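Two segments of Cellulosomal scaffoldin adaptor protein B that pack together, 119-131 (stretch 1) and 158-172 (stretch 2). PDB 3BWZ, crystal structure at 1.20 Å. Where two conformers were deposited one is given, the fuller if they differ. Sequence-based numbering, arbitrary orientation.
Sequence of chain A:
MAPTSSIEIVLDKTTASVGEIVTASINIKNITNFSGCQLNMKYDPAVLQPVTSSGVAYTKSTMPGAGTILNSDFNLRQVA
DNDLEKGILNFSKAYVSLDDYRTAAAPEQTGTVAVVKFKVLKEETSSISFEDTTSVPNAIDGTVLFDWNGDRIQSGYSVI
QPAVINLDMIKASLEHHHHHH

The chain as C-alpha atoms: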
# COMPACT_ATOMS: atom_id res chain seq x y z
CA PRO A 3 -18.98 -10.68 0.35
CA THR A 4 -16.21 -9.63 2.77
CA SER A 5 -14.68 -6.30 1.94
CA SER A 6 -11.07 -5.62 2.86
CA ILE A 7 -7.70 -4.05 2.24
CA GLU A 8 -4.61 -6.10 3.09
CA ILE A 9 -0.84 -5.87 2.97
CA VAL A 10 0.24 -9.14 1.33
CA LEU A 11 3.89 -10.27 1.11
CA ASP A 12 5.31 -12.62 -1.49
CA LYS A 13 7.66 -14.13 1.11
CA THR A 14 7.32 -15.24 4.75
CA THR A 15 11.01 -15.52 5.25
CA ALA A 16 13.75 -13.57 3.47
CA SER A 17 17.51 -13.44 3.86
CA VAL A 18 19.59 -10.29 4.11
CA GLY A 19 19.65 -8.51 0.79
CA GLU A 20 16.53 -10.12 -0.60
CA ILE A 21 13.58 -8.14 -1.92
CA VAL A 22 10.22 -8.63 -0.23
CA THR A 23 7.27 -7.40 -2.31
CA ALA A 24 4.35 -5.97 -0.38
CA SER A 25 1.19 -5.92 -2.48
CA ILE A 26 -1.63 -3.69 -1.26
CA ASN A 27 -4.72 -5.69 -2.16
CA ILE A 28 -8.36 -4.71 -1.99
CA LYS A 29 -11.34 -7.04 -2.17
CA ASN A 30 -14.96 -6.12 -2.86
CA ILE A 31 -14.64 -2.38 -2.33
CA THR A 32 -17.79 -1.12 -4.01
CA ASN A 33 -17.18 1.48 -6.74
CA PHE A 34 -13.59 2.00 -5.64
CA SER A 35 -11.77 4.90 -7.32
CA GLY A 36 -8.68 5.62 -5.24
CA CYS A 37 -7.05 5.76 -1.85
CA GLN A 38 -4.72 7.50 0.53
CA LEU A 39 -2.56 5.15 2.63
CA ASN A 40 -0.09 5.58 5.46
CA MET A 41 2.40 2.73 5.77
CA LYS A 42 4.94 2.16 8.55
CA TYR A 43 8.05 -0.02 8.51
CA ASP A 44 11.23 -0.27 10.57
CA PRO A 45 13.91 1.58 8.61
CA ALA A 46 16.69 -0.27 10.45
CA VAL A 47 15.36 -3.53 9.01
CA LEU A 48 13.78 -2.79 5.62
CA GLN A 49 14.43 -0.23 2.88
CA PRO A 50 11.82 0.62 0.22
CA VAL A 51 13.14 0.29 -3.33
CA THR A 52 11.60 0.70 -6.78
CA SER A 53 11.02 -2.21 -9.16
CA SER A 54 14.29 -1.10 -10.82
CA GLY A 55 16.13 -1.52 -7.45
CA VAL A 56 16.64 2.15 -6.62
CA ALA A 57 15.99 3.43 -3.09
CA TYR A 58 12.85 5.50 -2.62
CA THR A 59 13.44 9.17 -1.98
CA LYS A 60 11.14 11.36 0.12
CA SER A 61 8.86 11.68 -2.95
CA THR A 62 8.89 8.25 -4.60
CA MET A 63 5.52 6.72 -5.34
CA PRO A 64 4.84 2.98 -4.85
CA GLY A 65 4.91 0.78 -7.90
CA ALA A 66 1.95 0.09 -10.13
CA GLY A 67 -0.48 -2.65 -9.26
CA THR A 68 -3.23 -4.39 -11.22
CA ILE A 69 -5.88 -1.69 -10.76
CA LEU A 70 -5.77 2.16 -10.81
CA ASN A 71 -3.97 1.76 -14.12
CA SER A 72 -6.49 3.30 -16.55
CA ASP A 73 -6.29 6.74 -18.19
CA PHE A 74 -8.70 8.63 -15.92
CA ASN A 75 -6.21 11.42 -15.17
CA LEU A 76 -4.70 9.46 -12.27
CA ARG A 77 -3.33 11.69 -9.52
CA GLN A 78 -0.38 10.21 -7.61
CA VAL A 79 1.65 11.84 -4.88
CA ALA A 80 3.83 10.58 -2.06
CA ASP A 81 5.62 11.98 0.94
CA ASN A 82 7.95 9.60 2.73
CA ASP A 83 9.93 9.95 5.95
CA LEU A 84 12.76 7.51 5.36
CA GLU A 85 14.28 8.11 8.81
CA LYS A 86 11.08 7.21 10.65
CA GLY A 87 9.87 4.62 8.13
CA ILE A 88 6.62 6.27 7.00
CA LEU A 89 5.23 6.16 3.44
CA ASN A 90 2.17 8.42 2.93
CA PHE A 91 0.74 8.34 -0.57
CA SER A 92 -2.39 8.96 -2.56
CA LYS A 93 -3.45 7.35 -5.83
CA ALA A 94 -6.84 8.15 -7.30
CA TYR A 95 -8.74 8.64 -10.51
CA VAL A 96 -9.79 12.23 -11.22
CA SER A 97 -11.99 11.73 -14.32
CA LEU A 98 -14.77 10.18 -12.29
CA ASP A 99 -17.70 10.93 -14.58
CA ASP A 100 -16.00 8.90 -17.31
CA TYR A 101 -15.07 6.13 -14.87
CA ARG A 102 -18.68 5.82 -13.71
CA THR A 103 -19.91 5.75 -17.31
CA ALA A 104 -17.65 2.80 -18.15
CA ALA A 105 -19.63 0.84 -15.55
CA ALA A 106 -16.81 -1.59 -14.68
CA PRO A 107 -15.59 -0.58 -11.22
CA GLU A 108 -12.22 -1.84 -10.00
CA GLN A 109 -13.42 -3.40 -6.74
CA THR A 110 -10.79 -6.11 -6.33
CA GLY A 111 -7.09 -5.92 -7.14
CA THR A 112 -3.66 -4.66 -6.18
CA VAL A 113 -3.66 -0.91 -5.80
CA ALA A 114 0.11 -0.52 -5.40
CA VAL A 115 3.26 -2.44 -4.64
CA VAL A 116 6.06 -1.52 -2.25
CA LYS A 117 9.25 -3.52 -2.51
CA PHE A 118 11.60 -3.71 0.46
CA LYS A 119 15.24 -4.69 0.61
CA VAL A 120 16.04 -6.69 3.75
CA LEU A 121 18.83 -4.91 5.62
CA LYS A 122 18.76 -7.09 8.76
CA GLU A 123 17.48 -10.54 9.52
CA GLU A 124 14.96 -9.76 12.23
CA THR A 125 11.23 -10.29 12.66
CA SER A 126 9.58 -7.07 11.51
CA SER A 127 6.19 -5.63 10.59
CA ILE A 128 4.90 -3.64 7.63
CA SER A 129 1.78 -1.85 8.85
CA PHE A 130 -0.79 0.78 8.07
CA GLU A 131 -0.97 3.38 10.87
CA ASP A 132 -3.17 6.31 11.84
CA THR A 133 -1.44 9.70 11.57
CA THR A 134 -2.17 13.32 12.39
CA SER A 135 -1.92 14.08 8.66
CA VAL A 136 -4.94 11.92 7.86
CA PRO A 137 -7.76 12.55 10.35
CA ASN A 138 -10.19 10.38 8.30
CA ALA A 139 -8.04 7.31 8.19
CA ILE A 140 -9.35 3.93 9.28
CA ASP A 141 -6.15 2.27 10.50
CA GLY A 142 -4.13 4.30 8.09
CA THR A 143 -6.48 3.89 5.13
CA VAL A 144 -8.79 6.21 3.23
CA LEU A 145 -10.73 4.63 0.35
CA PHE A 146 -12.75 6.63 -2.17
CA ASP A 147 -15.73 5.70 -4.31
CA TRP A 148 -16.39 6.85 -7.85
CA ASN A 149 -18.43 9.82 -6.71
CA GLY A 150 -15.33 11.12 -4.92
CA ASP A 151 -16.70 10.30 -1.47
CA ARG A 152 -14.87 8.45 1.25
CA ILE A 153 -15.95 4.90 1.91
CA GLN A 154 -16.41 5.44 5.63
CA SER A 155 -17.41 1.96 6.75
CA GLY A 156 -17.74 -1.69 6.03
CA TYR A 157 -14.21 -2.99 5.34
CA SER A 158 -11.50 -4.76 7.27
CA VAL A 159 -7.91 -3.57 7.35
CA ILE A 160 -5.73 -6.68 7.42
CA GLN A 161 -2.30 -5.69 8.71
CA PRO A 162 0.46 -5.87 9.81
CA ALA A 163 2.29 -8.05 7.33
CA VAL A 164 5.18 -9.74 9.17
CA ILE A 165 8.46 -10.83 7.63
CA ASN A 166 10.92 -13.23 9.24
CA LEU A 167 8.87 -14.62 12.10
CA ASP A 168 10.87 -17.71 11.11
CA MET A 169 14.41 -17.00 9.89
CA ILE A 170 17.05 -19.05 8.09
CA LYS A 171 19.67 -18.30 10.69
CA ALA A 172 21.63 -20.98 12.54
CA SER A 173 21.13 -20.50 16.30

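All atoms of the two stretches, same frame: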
# COMPACT_ATOMS: atom_id res chain seq x y z
N LYS A 119 13.98 -3.97 0.44
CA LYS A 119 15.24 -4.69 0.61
C LYS A 119 15.44 -5.01 2.08
O LYS A 119 15.30 -4.13 2.94
CB LYS A 119 16.38 -3.84 0.07
CG LYS A 119 17.82 -4.33 0.10
CD LYS A 119 18.83 -3.14 -0.04
CE LYS A 119 18.60 -2.26 -1.27
NZ LYS A 119 19.47 -1.02 -1.27
N VAL A 120 15.81 -6.26 2.38
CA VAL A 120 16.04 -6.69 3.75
C VAL A 120 17.46 -6.31 4.17
O VAL A 120 18.44 -6.85 3.65
CB VAL A 120 15.83 -8.22 3.90
CG1 VAL A 120 16.13 -8.66 5.32
CG2 VAL A 120 14.39 -8.59 3.47
N LEU A 121 17.54 -5.37 5.10
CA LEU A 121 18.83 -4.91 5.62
C LEU A 121 19.36 -5.82 6.74
O LEU A 121 20.58 -6.02 6.85
CB LEU A 121 18.72 -3.49 6.18
CG LEU A 121 18.17 -2.44 5.21
CD1 LEU A 121 18.12 -1.05 5.87
CD2 LEU A 121 18.97 -2.41 3.91
N LYS A 122 18.44 -6.29 7.57
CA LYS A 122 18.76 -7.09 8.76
C LYS A 122 17.79 -8.23 8.87
O LYS A 122 16.61 -8.06 8.57
CB LYS A 122 18.66 -6.24 10.05
CG LYS A 122 19.53 -5.02 10.06
CD LYS A 122 19.49 -4.30 11.41
CE LYS A 122 20.20 -5.04 12.51
NZ LYS A 122 21.66 -5.19 12.23
N GLU A 123 18.29 -9.37 9.32
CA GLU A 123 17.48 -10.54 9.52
C GLU A 123 16.86 -10.53 10.90
O GLU A 123 17.46 -10.95 11.88
CB GLU A 123 18.36 -11.78 9.30
CG GLU A 123 17.62 -13.09 9.21
CD GLU A 123 16.89 -13.28 7.93
OE1 GLU A 123 16.22 -14.32 7.79
OE2 GLU A 123 16.96 -12.40 7.05
N GLU A 124 15.66 -9.99 10.99
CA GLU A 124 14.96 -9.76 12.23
C GLU A 124 13.47 -9.77 11.93
O GLU A 124 13.04 -9.19 10.93
CB GLU A 124 15.37 -8.37 12.74
CG GLU A 124 14.71 -7.77 13.94
CD GLU A 124 15.30 -6.37 14.23
OE1 GLU A 124 14.59 -5.53 14.79
OE2 GLU A 124 16.46 -6.13 13.83
N THR A 125 12.67 -10.33 12.82
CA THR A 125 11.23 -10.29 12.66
C THR A 125 10.79 -8.83 12.62
O THR A 125 11.17 -8.04 13.49
CB THR A 125 10.55 -11.00 13.84
OG1 THR A 125 11.16 -12.29 14.01
CG2 THR A 125 9.04 -11.13 13.62
N SER A 126 9.95 -8.46 11.67
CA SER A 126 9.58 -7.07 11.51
C SER A 126 8.24 -6.95 10.79
O SER A 126 7.87 -7.78 9.97
CB SER A 126 10.69 -6.38 10.70
OG SER A 126 10.64 -4.96 10.79
N SER A 127 7.55 -5.87 11.08
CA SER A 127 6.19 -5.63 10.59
C SER A 127 6.13 -4.51 9.57
O SER A 127 6.81 -3.48 9.72
CB SER A 127 5.29 -5.23 11.75
OG SER A 127 5.17 -6.32 12.62
N ILE A 128 5.27 -4.68 8.56
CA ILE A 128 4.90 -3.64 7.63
C ILE A 128 3.42 -3.38 7.93
O ILE A 128 2.59 -4.27 7.78
CB ILE A 128 5.13 -4.08 6.16
CG1 ILE A 128 6.62 -4.40 5.92
CG2 ILE A 128 4.67 -2.99 5.19
CD1 ILE A 128 6.82 -5.31 4.71
N SER A 129 3.10 -2.16 8.35
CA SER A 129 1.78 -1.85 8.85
C SER A 129 1.16 -0.68 8.11
O SER A 129 1.84 0.05 7.39
CB SER A 129 1.81 -1.47 10.31
OG SER A 129 2.76 -0.51 10.59
N PHE A 130 -0.15 -0.51 8.31
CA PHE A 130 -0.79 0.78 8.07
C PHE A 130 -1.02 1.38 9.44
O PHE A 130 -1.33 0.67 10.38
CB PHE A 130 -2.16 0.63 7.44
CG PHE A 130 -2.15 0.13 6.03
CD1 PHE A 130 -3.00 -0.90 5.65
CD2 PHE A 130 -1.42 0.78 5.06
CE1 PHE A 130 -3.08 -1.32 4.35
CE2 PHE A 130 -1.47 0.35 3.74
CZ PHE A 130 -2.32 -0.71 3.39
N GLU A 131 -0.88 2.70 9.56
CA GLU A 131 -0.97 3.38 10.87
C GLU A 131 -1.75 4.68 10.74
O GLU A 131 -1.55 5.42 9.78
CB GLU A 131 0.43 3.68 11.42
CG GLU A 131 1.17 2.42 11.91
CD GLU A 131 2.25 2.73 12.95
OE1 GLU A 131 2.47 1.89 13.85
OE2 GLU A 131 2.88 3.81 12.88
N SER A 158 -12.57 -4.44 6.35
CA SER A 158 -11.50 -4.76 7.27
C SER A 158 -10.18 -4.24 6.74
O SER A 158 -9.99 -4.08 5.52
CB SER A 158 -11.44 -6.26 7.47
OG SER A 158 -11.26 -6.88 6.22
N VAL A 159 -9.26 -4.00 7.66
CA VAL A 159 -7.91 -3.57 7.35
C VAL A 159 -6.98 -4.63 7.92
O VAL A 159 -6.80 -4.72 9.14
CB VAL A 159 -7.61 -2.16 7.90
CG1 VAL A 159 -6.20 -1.76 7.53
CG2 VAL A 159 -8.63 -1.15 7.38
N ILE A 160 -6.46 -5.48 7.03
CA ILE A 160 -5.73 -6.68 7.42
C ILE A 160 -4.22 -6.35 7.35
O ILE A 160 -3.63 -6.25 6.28
CB ILE A 160 -6.11 -7.90 6.52
CG1 ILE A 160 -7.63 -8.13 6.48
CG2 ILE A 160 -5.36 -9.15 6.94
CD1 ILE A 160 -8.07 -9.05 5.37
N GLN A 161 -3.65 -6.18 8.52
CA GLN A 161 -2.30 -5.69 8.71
C GLN A 161 -2.00 -5.80 10.20
O GLN A 161 -2.93 -5.72 11.00
CB GLN A 161 -2.16 -4.23 8.21
CG GLN A 161 -3.01 -3.21 8.98
CD GLN A 161 -2.36 -2.66 10.20
OE1 GLN A 161 -1.14 -2.61 10.30
NE2 GLN A 161 -3.18 -2.17 11.13
N PRO A 162 -0.74 -5.95 10.61
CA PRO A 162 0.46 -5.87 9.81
C PRO A 162 0.80 -7.12 9.02
O PRO A 162 0.35 -8.22 9.35
CB PRO A 162 1.55 -5.62 10.86
CG PRO A 162 1.07 -6.35 12.05
CD PRO A 162 -0.43 -6.15 12.04
N ALA A 163 1.61 -6.94 7.99
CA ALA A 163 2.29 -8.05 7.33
C ALA A 163 3.61 -8.23 8.05
O ALA A 163 4.30 -7.27 8.33
CB ALA A 163 2.53 -7.73 5.86
N VAL A 164 3.97 -9.46 8.37
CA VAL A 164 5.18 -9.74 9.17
C VAL A 164 6.15 -10.55 8.34
O VAL A 164 5.78 -11.58 7.76
CB VAL A 164 4.84 -10.44 10.49
CG1 VAL A 164 6.13 -10.75 11.27
CG2 VAL A 164 3.91 -9.55 11.30
N ILE A 165 7.40 -10.09 8.29
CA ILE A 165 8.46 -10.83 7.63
C ILE A 165 9.39 -11.42 8.69
O ILE A 165 9.66 -10.79 9.72
CB ILE A 165 9.27 -9.90 6.65
CG1 ILE A 165 10.21 -10.73 5.73
CG2 ILE A 165 10.00 -8.78 7.38
CD1 ILE A 165 9.50 -11.66 4.77
N ASN A 166 9.88 -12.62 8.43
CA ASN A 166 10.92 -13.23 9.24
C ASN A 166 10.50 -13.55 10.67
O ASN A 166 11.33 -13.50 11.57
CB ASN A 166 12.21 -12.42 9.16
CG ASN A 166 12.93 -12.65 7.86
OD1 ASN A 166 12.85 -13.74 7.30
ND2 ASN A 166 13.65 -11.66 7.36
N LEU A 167 9.24 -13.95 10.87
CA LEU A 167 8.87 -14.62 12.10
C LEU A 167 9.77 -15.84 12.28
O LEU A 167 10.35 -16.05 13.34
CB LEU A 167 7.37 -15.00 12.09
CG LEU A 167 6.61 -15.33 13.36
CD1 LEU A 167 7.02 -16.64 13.93
CD2 LEU A 167 6.63 -14.16 14.36
N ASP A 168 9.85 -16.67 11.24
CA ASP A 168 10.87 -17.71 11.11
C ASP A 168 11.98 -17.16 10.23
O ASP A 168 11.71 -16.47 9.24
CB ASP A 168 10.29 -18.95 10.47
CG ASP A 168 9.16 -19.50 11.27
OD1 ASP A 168 9.29 -19.85 12.45
OD2 ASP A 168 8.02 -19.53 10.71
N MET A 169 13.22 -17.48 10.59
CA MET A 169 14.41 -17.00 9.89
C MET A 169 15.34 -18.16 9.58
O MET A 169 15.44 -19.12 10.35
CB MET A 169 15.14 -16.01 10.78
CG MET A 169 14.48 -14.65 10.74
SD MET A 169 15.09 -13.53 11.99
CE MET A 169 14.22 -14.20 13.42
N ILE A 170 16.02 -18.08 8.43
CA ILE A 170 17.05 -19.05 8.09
C ILE A 170 18.35 -18.48 8.65
O ILE A 170 19.07 -17.74 8.00
CB ILE A 170 17.13 -19.36 6.58
CG1 ILE A 170 15.90 -20.17 6.10
CG2 ILE A 170 18.32 -20.25 6.28
CD1 ILE A 170 14.55 -19.50 6.14
N LYS A 171 18.59 -18.84 9.89
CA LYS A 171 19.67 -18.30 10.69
C LYS A 171 20.02 -19.35 11.72
O LYS A 171 19.21 -19.68 12.55
CB LYS A 171 19.21 -17.02 11.39
CG LYS A 171 19.25 -15.77 10.53
CD LYS A 171 20.67 -15.33 10.17
CE LYS A 171 21.16 -15.86 8.82
NZ LYS A 171 22.50 -15.29 8.49
N ALA A 172 21.24 -19.88 11.64
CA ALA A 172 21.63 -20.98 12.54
C ALA A 172 21.80 -20.44 13.94
O ALA A 172 22.56 -19.50 14.14
CB ALA A 172 22.91 -21.63 12.04
O HOH W 1 13.90 -8.96 8.31
O HOH W 2 10.54 -14.50 15.54
O HOH W 3 -2.31 0.38 12.84

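The two stretches bury 846 Å² between them. A short antiparallel ladder pairs S126, S127 and I128 with I165, V164 and A163, and contacts on both sides of it add to the buried area. Stretch 2 enters at V159, whose CA-to-CB bond points toward stretch 1 and whose CG1 lies 3.8 Å from CD1 of the buried F130 ring. I160 turns away and remains exposed. Q161 makes the first hydrogen bond to stretch 1, through its side chain: with chi1 and chi2 both p, it folds so that OE1 accepts a hydrogen bond from F130 N (3.1 Å), while its aliphatic CG sits 4.1 Å from F130 CD1. Water 3 joins the same residues, donating to F130 O (2.7 Å) and accepting from Q161 NE2 (3.2 Å).

P162, preceded by a cis peptide bond, has no amide hydrogen to offer; its CB packs 3.9 Å from S127 CB. Regular pairing starts at A163, where I128 N donates to A163 O (2.8 Å) and A163 N to I128 O (2.9 Å). The small A163 side chain shares a buried face of the sheet with S126, I128 and I165. V164 points to the other, more open face, its CG2 3.7 Å from S127 OG, while its CA approaches S126 O at 3.4 Å in a CA-H...O contact. At I165 the ladder closes with a second reciprocal pair, I165 N to S126 O (2.9 Å) and S126 N to I165 O (3.1 Å).

N166, with positive phi (65°), leaves the strand. T125 OG1 donates to N166 O (2.7 Å) and accepts from water 2, which also donates to L167 O (2.7 Å). Water 1 accepts from N166 ND2 (2.9 Å) and donates to the carbonyls of K122 and E124, tying the loop to this buried amide. Farther on, M169 CG lies 3.4 Å from E123 OE1 and K171 CG lies 3.4 Å from E123 CG, contacts within the 97 Å² of E123 that stretch 2 covers.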